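Local atomic coordinates of Co-type Nitrile Hydratase beta subunit (Pseudomonas putida, PDB entry 3QYH), a protein that forms the beta subunit of a cobalt-dependent nitrile hydratase, an enzyme that adds water to nitriles to give amides. Residues Y186-T191 against V209-D214. Residues are numbered along the deposited sequence; the frame is centred on the assembly and turned at random.
Sequences YTVSFT and VDLWDD
Tyr186 and Leu211 form a hydrogen-bonded pair in the antiparallel ladder between neighbouring strands of the SH3-like beta sheet in the C-terminal part of the beta subunit. Tyr186 N gives a nearly straight bond to Leu211 O (2.9 Å), and Leu211 N returns one to Tyr186 O; two residues further along, Val188 and Val209 make the second reciprocal pair. Between them sits the non-hydrogen-bonded pair Thr187 and Asp210, where the backbones touch through a CA-H...O contact from Asp210 CA to Tyr186 O (3.3 Å).

The side chains of that middle pair add a bond of their own. Thr187 OG1 donates to Asp210 OD2 over 2.6 Å, arriving from above the carboxylate, 38° out of its plane. On the other face, with Tyr186, the packing is apolar: Leu211 CD1 lies 4.1 Å from Val188 CG2 and meets Phe190 CZ tip to tip at the edge of the ring, while Val209 CG2 comes obliquely to Phe190 CE1 (3.9 Å).

Past the strand end, the chain turns into a 3-10 segment and Asp213 comes alongside the Tyr186 ring, the two side chains pointing the same way. Its CG stands anti to the backbone N (chi1 -171°), which sets the carboxylate beside the phenol. Tyr186 OH donates to Asp213 OD2 at 2.6 Å, on the anti side and 26° out of the carboxylate plane.

Further out, Arg130 forms a salt bridge with Asp213 OD1, so the two carboxylate oxygens have separate partners. His165 on strand 158-168 hydrogen-bonds Thr187 OG1. Val209 also pairs in parallel with a strand of the partner subunit, which carries the sheet across the interface; there an aromatic side chain of that subunit bonds Asp210 OD1, while OD2 takes Thr187 OG1.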
loop_
_atom_site.group_PDB
_atom_site.type_symbol
_atom_site.label_atom_id
_atom_site.label_comp_id
_atom_site.label_asym_id
_atom_site.label_seq_id
_atom_site.Cartn_x
_atom_site.Cartn_y
_atom_site.Cartn_z
ATOM N N TYR B 186 -14.114 8.717 3.035
ATOM C CA TYR B 186 -14.332 8.553 4.467
ATOM C C TYR B 186 -13.699 7.248 4.910
ATOM O O TYR B 186 -13.696 6.272 4.156
ATOM C CB TYR B 186 -15.832 8.469 4.781
ATOM C CG TYR B 186 -16.698 9.564 4.174
ATOM C CD1 TYR B 186 -17.252 9.427 2.903
ATOM C CD2 TYR B 186 -16.986 10.728 4.892
ATOM C CE1 TYR B 186 -18.042 10.426 2.356
ATOM C CE2 TYR B 186 -17.782 11.724 4.356
ATOM C CZ TYR B 186 -18.308 11.574 3.100
ATOM O OH TYR B 186 -19.095 12.550 2.549
ATOM N N THR B 187 -13.181 7.202 6.130
ATOM C CA THR B 187 -12.979 5.899 6.766
ATOM C C THR B 187 -14.292 5.439 7.394
ATOM O O THR B 187 -14.918 6.181 8.164
ATOM C CB THR B 187 -11.891 5.907 7.849
ATOM O OG1 THR B 187 -10.642 6.272 7.262
ATOM C CG2 THR B 187 -11.743 4.496 8.462
ATOM N N VAL B 188 -14.710 4.222 7.054
ATOM C CA VAL B 188 -15.957 3.676 7.564
ATOM C C VAL B 188 -15.645 2.465 8.412
ATOM O O VAL B 188 -14.877 1.610 7.987
ATOM C CB VAL B 188 -16.886 3.259 6.430
ATOM C CG1 VAL B 188 -18.156 2.599 6.995
ATOM C CG2 VAL B 188 -17.229 4.453 5.543
ATOM N N SER B 189 -16.238 2.383 9.606
ATOM C CA SER B 189 -15.945 1.297 10.537
ATOM C C SER B 189 -17.077 0.250 10.511
ATOM O O SER B 189 -18.250 0.586 10.620
ATOM C CB SER B 189 -15.754 1.847 11.959
ATOM O OG SER B 189 -15.540 0.822 12.891
ATOM N N PHE B 190 -16.699 -1.016 10.364
ATOM C CA PHE B 190 -17.643 -2.133 10.312
ATOM C C PHE B 190 -17.326 -3.066 11.458
ATOM O O PHE B 190 -16.165 -3.329 11.728
ATOM C CB PHE B 190 -17.468 -2.926 9.007
ATOM C CG PHE B 190 -17.741 -2.133 7.765
ATOM C CD1 PHE B 190 -16.705 -1.499 7.095
ATOM C CD2 PHE B 190 -19.022 -2.047 7.240
ATOM C CE1 PHE B 190 -16.941 -0.765 5.934
ATOM C CE2 PHE B 190 -19.276 -1.299 6.085
ATOM C CZ PHE B 190 -18.234 -0.673 5.423
ATOM N N THR B 191 -18.343 -3.604 12.120
ATOM C CA THR B 191 -18.083 -4.604 13.146
ATOM C C THR B 191 -17.758 -5.926 12.489
ATOM O O THR B 191 -18.203 -6.209 11.381
ATOM C CB THR B 191 -19.309 -4.863 14.052
ATOM O OG1 THR B 191 -20.378 -5.371 13.238
ATOM C CG2 THR B 191 -19.759 -3.578 14.739
ATOM N N VAL B 209 -12.432 0.726 6.569
ATOM C CA VAL B 209 -12.188 0.737 5.129
ATOM C C VAL B 209 -12.374 2.148 4.590
ATOM O O VAL B 209 -13.308 2.849 4.990
ATOM C CB VAL B 209 -13.174 -0.226 4.394
ATOM C CG1 VAL B 209 -12.778 -0.402 2.925
ATOM C CG2 VAL B 209 -13.242 -1.596 5.099
ATOM N N ASP B 210 -11.523 2.567 3.654
ATOM C CA ASP B 210 -11.677 3.895 3.085
ATOM C C ASP B 210 -12.506 3.894 1.804
ATOM O O ASP B 210 -12.162 3.232 0.819
ATOM C CB ASP B 210 -10.309 4.564 2.873
ATOM C CG ASP B 210 -9.554 4.759 4.179
ATOM O OD1 ASP B 210 -8.327 5.005 4.132
ATOM O OD2 ASP B 210 -10.195 4.655 5.256
ATOM N N LEU B 211 -13.597 4.651 1.820
ATOM C CA LEU B 211 -14.612 4.521 0.788
ATOM C C LEU B 211 -15.028 5.891 0.281
ATOM O O LEU B 211 -15.129 6.840 1.062
ATOM C CB LEU B 211 -15.816 3.770 1.349
ATOM C CG LEU B 211 -15.516 2.306 1.684
ATOM C CD1 LEU B 211 -16.617 1.714 2.534
ATOM C CD2 LEU B 211 -15.297 1.449 0.404
ATOM N N TRP B 212 -15.254 5.989 -1.025
ATOM C CA TRP B 212 -15.634 7.242 -1.645
ATOM C C TRP B 212 -17.114 7.540 -1.421
ATOM O O TRP B 212 -17.924 6.628 -1.263
ATOM C CB TRP B 212 -15.311 7.212 -3.133
ATOM C CG TRP B 212 -13.850 7.523 -3.468
ATOM C CD1 TRP B 212 -13.361 8.676 -4.027
ATOM C CD2 TRP B 212 -12.718 6.669 -3.261
ATOM N NE1 TRP B 212 -11.996 8.584 -4.178
ATOM C CE2 TRP B 212 -11.581 7.359 -3.721
ATOM C CE3 TRP B 212 -12.557 5.382 -2.742
ATOM C CZ2 TRP B 212 -10.302 6.807 -3.668
ATOM C CZ3 TRP B 212 -11.284 4.840 -2.703
ATOM C CH2 TRP B 212 -10.182 5.543 -3.172
ATOM N N ASP B 213 -17.454 8.821 -1.399
ATOM C CA ASP B 213 -18.800 9.288 -1.060
ATOM C C ASP B 213 -19.883 8.560 -1.859
ATOM O O ASP B 213 -20.836 8.034 -1.278
ATOM C CB ASP B 213 -18.906 10.807 -1.282
ATOM C CG ASP B 213 -20.195 11.389 -0.742
ATOM O OD1 ASP B 213 -21.251 11.049 -1.289
ATOM O OD2 ASP B 213 -20.145 12.191 0.225
ATOM N N ASP B 214 -19.748 8.511 -3.181
ATOM C CA ASP B 214 -20.797 7.862 -3.964
ATOM C C ASP B 214 -20.748 6.328 -3.970
ATOM O O ASP B 214 -21.482 5.703 -4.719
ATOM C CB ASP B 214 -20.924 8.442 -5.386
ATOM C CG ASP B 214 -19.749 8.098 -6.280
ATOM O OD1 ASP B 214 -18.855 7.328 -5.861
ATOM O OD2 ASP B 214 -19.715 8.608 -7.415
#